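Side-chain contacts in putative N-acetylmuramoyl-L-alanine amidase,autolysin cwp6 (Peptoclostridium difficile, PDB 5J72), which probably cleaves the amide bond between N-acetylmuramic acid and L-alanine in peptidoglycan, as a zinc-containing autolysin that carries CWB2 cell wall-anchoring modules: residues 322-325 with 326-329; 293-296 with 297-301. All coordinates share one frame; numbering follows the deposited sequence.

Interaction 1: 322-325 with 326-329. With CA (calcium ion), chain D.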
loop_
_atom_site.group_PDB
_atom_site.type_symbol
_atom_site.label_atom_id
_atom_site.label_comp_id
_atom_site.label_asym_id
_atom_site.label_seq_id
_atom_site.Cartn_x
_atom_site.Cartn_y
_atom_site.Cartn_z
ATOM N N SER A 322 15.520 18.708 -6.352
ATOM C CA SER A 322 16.549 18.911 -5.343
ATOM C C SER A 322 16.395 20.286 -4.695
ATOM O O SER A 322 16.925 20.509 -3.610
ATOM C CB SER A 322 17.940 18.793 -5.981
ATOM O OG SER A 322 18.005 19.719 -7.052
ATOM N N LYS A 323 15.670 21.206 -5.344
ATOM C CA LYS A 323 15.509 22.540 -4.769
ATOM C C LYS A 323 14.609 22.481 -3.516
ATOM O O LYS A 323 14.907 23.144 -2.511
ATOM C CB LYS A 323 14.895 23.480 -5.821
ATOM C CG LYS A 323 15.961 24.064 -6.790
ATOM C CD LYS A 323 15.309 24.508 -8.078
ATOM C CE LYS A 323 16.325 24.910 -9.130
ATOM N NZ LYS A 323 15.867 24.537 -10.500
ATOM N N ILE A 324 13.527 21.661 -3.542
ATOM C CA ILE A 324 12.709 21.634 -2.297
ATOM C C ILE A 324 13.466 20.864 -1.232
ATOM O O ILE A 324 13.361 21.198 -0.057
ATOM C CB ILE A 324 11.303 21.079 -2.619
ATOM C CG1 ILE A 324 10.332 21.408 -1.408
ATOM C CG2 ILE A 324 11.391 19.582 -2.966
ATOM C CD1 ILE A 324 8.945 20.914 -1.644
ATOM N N ILE A 325 14.258 19.831 -1.601
ATOM C CA ILE A 325 15.027 19.146 -0.554
ATOM C C ILE A 325 16.034 20.129 0.098
ATOM O O ILE A 325 16.233 20.131 1.303
ATOM C CB ILE A 325 15.721 17.898 -1.152
ATOM C CG1 ILE A 325 14.631 16.887 -1.586
ATOM C CG2 ILE A 325 16.698 17.280 -0.158
ATOM C CD1 ILE A 325 15.178 15.514 -1.978
ATOM N N ASP A 326 16.663 20.955 -0.710
ATOM C CA ASP A 326 17.587 21.943 -0.193
ATOM C C ASP A 326 16.873 22.897 0.749
ATOM O O ASP A 326 17.407 23.203 1.815
ATOM C CB ASP A 326 18.133 22.794 -1.342
ATOM C CG ASP A 326 19.018 23.884 -0.763
ATOM O OD1 ASP A 326 18.583 25.073 -0.747
ATOM O OD2 ASP A 326 20.130 23.556 -0.308
ATOM N N GLN A 327 15.694 23.395 0.347
ATOM C CA GLN A 327 14.899 24.331 1.171
ATOM C C GLN A 327 14.553 23.721 2.520
ATOM O O GLN A 327 14.814 24.326 3.564
ATOM C CB GLN A 327 13.605 24.651 0.459
ATOM C CG GLN A 327 12.750 25.647 1.242
ATOM C CD GLN A 327 11.390 25.855 0.576
ATOM O OE1 GLN A 327 10.707 24.905 0.205
ATOM N NE2 GLN A 327 10.919 27.103 0.466
ATOM N N ILE A 328 14.001 22.488 2.492
ATOM C CA ILE A 328 13.547 21.852 3.726
ATOM C C ILE A 328 14.676 21.275 4.537
ATOM O O ILE A 328 14.656 21.318 5.781
ATOM C CB ILE A 328 12.480 20.785 3.360
ATOM C CG1 ILE A 328 11.294 21.473 2.655
ATOM C CG2 ILE A 328 12.062 20.028 4.668
ATOM C CD1 ILE A 328 10.665 22.614 3.529
ATOM N N SER A 329 15.690 20.717 3.864
ATOM C CA SER A 329 16.835 20.217 4.591
ATOM C C SER A 329 17.420 21.304 5.489
ATOM O O SER A 329 17.961 20.992 6.547
ATOM C CB SER A 329 17.937 19.787 3.608
ATOM O OG SER A 329 18.978 19.143 4.329
HETATM CA CA CA D . 19.013 21.035 8.755
HETATM O O HOH W 1 16.299 25.594 -2.547
HETATM O O HOH W 2 20.206 19.228 9.021
#
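S322 to S329 form one short helix in which the amides of D326, Q327 and I328 bond to the carbonyls four residues back, the straightest being I328 N to I324 O at 2.9 Å (N-H...O 169°). On the buried face I324 and I328 lie side by side and point the same way, their CG1 atoms 4.2 Å apart; I328 CG1 also rests 3.4 Å from I324 O. Both reach V295 and I263 of strand 260-265, while I325 turns to Y313 and to strand 334-341. Q327, its CG anti to the backbone N (chi1 -178°) and its chain extended, sends OE1 past I324 CG1 at 3.9 Å to accept a hydrogen bond from V295 N. The outer face is polar. A water donates to K323 O (2.8 Å) and to D326 OD1 (3.0 Å), so that K323 O has a second donor besides Q327 N, and D326 OD1 also forms a salt bridge with K330. At the last residue, S329 O binds the calcium ion at 2.5 Å, with a water and A332 O as further ligands. The C-terminal end of the helix, where carbonyls carry partial negative charge, is thus probably a favourable place for the cation.

Interaction 2: 293-296 with 297-301; sequences DSVP and QGTYN
V295 and Y300 cross at about a right angle: V295 CG2 comes to the edge of the tyrosine ring, near its plane, and packs 3.7 Å from Y300 CB. The same methyl lies 3.6 Å from Y300 N. V295 CG1 is anti to the carbonyl carbon (chi1 -59°), which puts CG2 between the backbone N and the carbonyl carbon, turned to the first turn of the helix. V295 also meets T299, whose CG2 stands 4.0 Å from V295 CB. P296 and T299 run alongside each other, pointing the same way, with P296 CD 4.0 Å from T299 OG1. Helix 241-253 adds two contacts, L246 with T299 and H242 with P296. The backbone closes the turn: Y300 N donates to P296 O at 2.9 Å, almost straight (173°). On the exposed side Q297, its chain bent at chi2, brings NE2 to N301 OD1 at 2.6 Å; that bond is less straight (134°) and joins side chains one helical turn apart. With proline at the N-cap position and V295 just before it packed on the first turn, the arrangement is a helix start following a parallel strand, here strand 287-290 leading into helix 297-306 of a CWB2 module.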
loop_
_atom_site.group_PDB
_atom_site.type_symbol
_atom_site.label_atom_id
_atom_site.label_comp_id
_atom_site.label_asym_id
_atom_site.label_seq_id
_atom_site.Cartn_x
_atom_site.Cartn_y
_atom_site.Cartn_z
ATOM N N ASP A 293 9.495 22.867 -6.670
ATOM C CA ASP A 293 10.761 23.347 -6.084
ATOM C C ASP A 293 10.663 23.972 -4.738
ATOM O O ASP A 293 11.704 24.386 -4.205
ATOM C CB ASP A 293 11.441 24.380 -7.007
ATOM C CG ASP A 293 11.609 23.868 -8.417
ATOM O OD1 ASP A 293 12.138 22.760 -8.584
ATOM O OD2 ASP A 293 11.202 24.579 -9.352
ATOM N N SER A 294 9.493 24.073 -4.134
ATOM C CA SER A 294 9.490 24.688 -2.807
ATOM C C SER A 294 8.095 24.492 -2.155
ATOM O O SER A 294 7.110 24.216 -2.867
ATOM C CB SER A 294 9.730 26.200 -2.927
ATOM O OG SER A 294 8.623 26.750 -3.649
ATOM N N VAL A 295 8.029 24.636 -0.850
ATOM C CA VAL A 295 6.687 24.692 -0.252
ATOM C C VAL A 295 6.317 26.215 -0.339
ATOM O O VAL A 295 7.241 27.039 -0.400
ATOM C CB VAL A 295 6.695 24.224 1.218
ATOM C CG1 VAL A 295 7.228 22.772 1.293
ATOM C CG2 VAL A 295 7.561 25.155 2.098
ATOM N N PRO A 296 5.039 26.624 -0.344
ATOM C CA PRO A 296 4.666 28.062 -0.406
ATOM C C PRO A 296 5.236 28.788 0.790
ATOM O O PRO A 296 5.529 28.179 1.830
ATOM C CB PRO A 296 3.124 28.018 -0.393
ATOM C CG PRO A 296 2.806 26.625 -0.981
ATOM C CD PRO A 296 3.851 25.758 -0.344
ATOM N N GLN A 297 5.357 30.127 0.694
ATOM C CA GLN A 297 5.973 30.888 1.769
ATOM C C GLN A 297 5.295 30.743 3.105
ATOM O O GLN A 297 5.966 30.681 4.133
ATOM C CB GLN A 297 5.992 32.414 1.377
ATOM C CG GLN A 297 6.819 33.315 2.349
ATOM C CD GLN A 297 8.305 32.937 2.421
ATOM O OE1 GLN A 297 8.965 32.675 1.407
ATOM N NE2 GLN A 297 8.864 32.875 3.638
ATOM N N GLY A 298 3.944 30.744 3.118
ATOM C CA GLY A 298 3.244 30.627 4.388
ATOM C C GLY A 298 3.612 29.322 5.079
ATOM O O GLY A 298 3.863 29.302 6.289
ATOM N N THR A 299 3.641 28.238 4.317
ATOM C CA THR A 299 4.035 26.920 4.892
ATOM C C THR A 299 5.454 26.984 5.403
ATOM O O THR A 299 5.753 26.609 6.551
ATOM C CB THR A 299 3.882 25.894 3.808
ATOM O OG1 THR A 299 2.513 25.956 3.382
ATOM C CG2 THR A 299 4.197 24.475 4.286
ATOM N N TYR A 300 6.356 27.510 4.546
ATOM C CA TYR A 300 7.762 27.637 4.944
ATOM C C TYR A 300 7.907 28.424 6.233
ATOM O O TYR A 300 8.652 28.018 7.131
ATOM C CB TYR A 300 8.573 28.280 3.776
ATOM C CG TYR A 300 10.041 28.416 4.134
ATOM C CD1 TYR A 300 10.904 27.333 4.024
ATOM C CD2 TYR A 300 10.555 29.622 4.612
ATOM C CE1 TYR A 300 12.258 27.443 4.377
ATOM C CE2 TYR A 300 11.900 29.746 4.976
ATOM C CZ TYR A 300 12.749 28.658 4.850
ATOM O OH TYR A 300 14.086 28.803 5.182
ATOM N N ASN A 301 7.180 29.570 6.391
ATOM C CA ASN A 301 7.370 30.350 7.630
ATOM C C ASN A 301 6.917 29.597 8.847
ATOM O O ASN A 301 7.563 29.663 9.887
ATOM C CB ASN A 301 6.613 31.748 7.552
ATOM C CG ASN A 301 7.196 32.648 6.461
ATOM O OD1 ASN A 301 8.409 32.585 6.223
ATOM N ND2 ASN A 301 6.420 33.425 5.686
#

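Overall arrangement
Following the chain from the N terminus, interaction 2 comes first, where the loop after strand 287-290 turns into helix 297-306; interaction 1 comes later, within helix 322-329, between strands 308-314 and 334-341. Each joins residues of one continuous stretch and closes no loop beyond a helical turn, so the two run in series, neither nested nor crossed. Their centres are about 11 Å apart, and in space they meet: helix 322-329 packs against the loop 293-296, Q327 NE2 approaches the ring of Y300 at CD1 (3.6 Å), and I324 CB lies 3.6 Å from D293 C. Together they join both helices to the parallel sheet of strands 287-290, 260-265, 308-314 and 334-341, far from the zinc site.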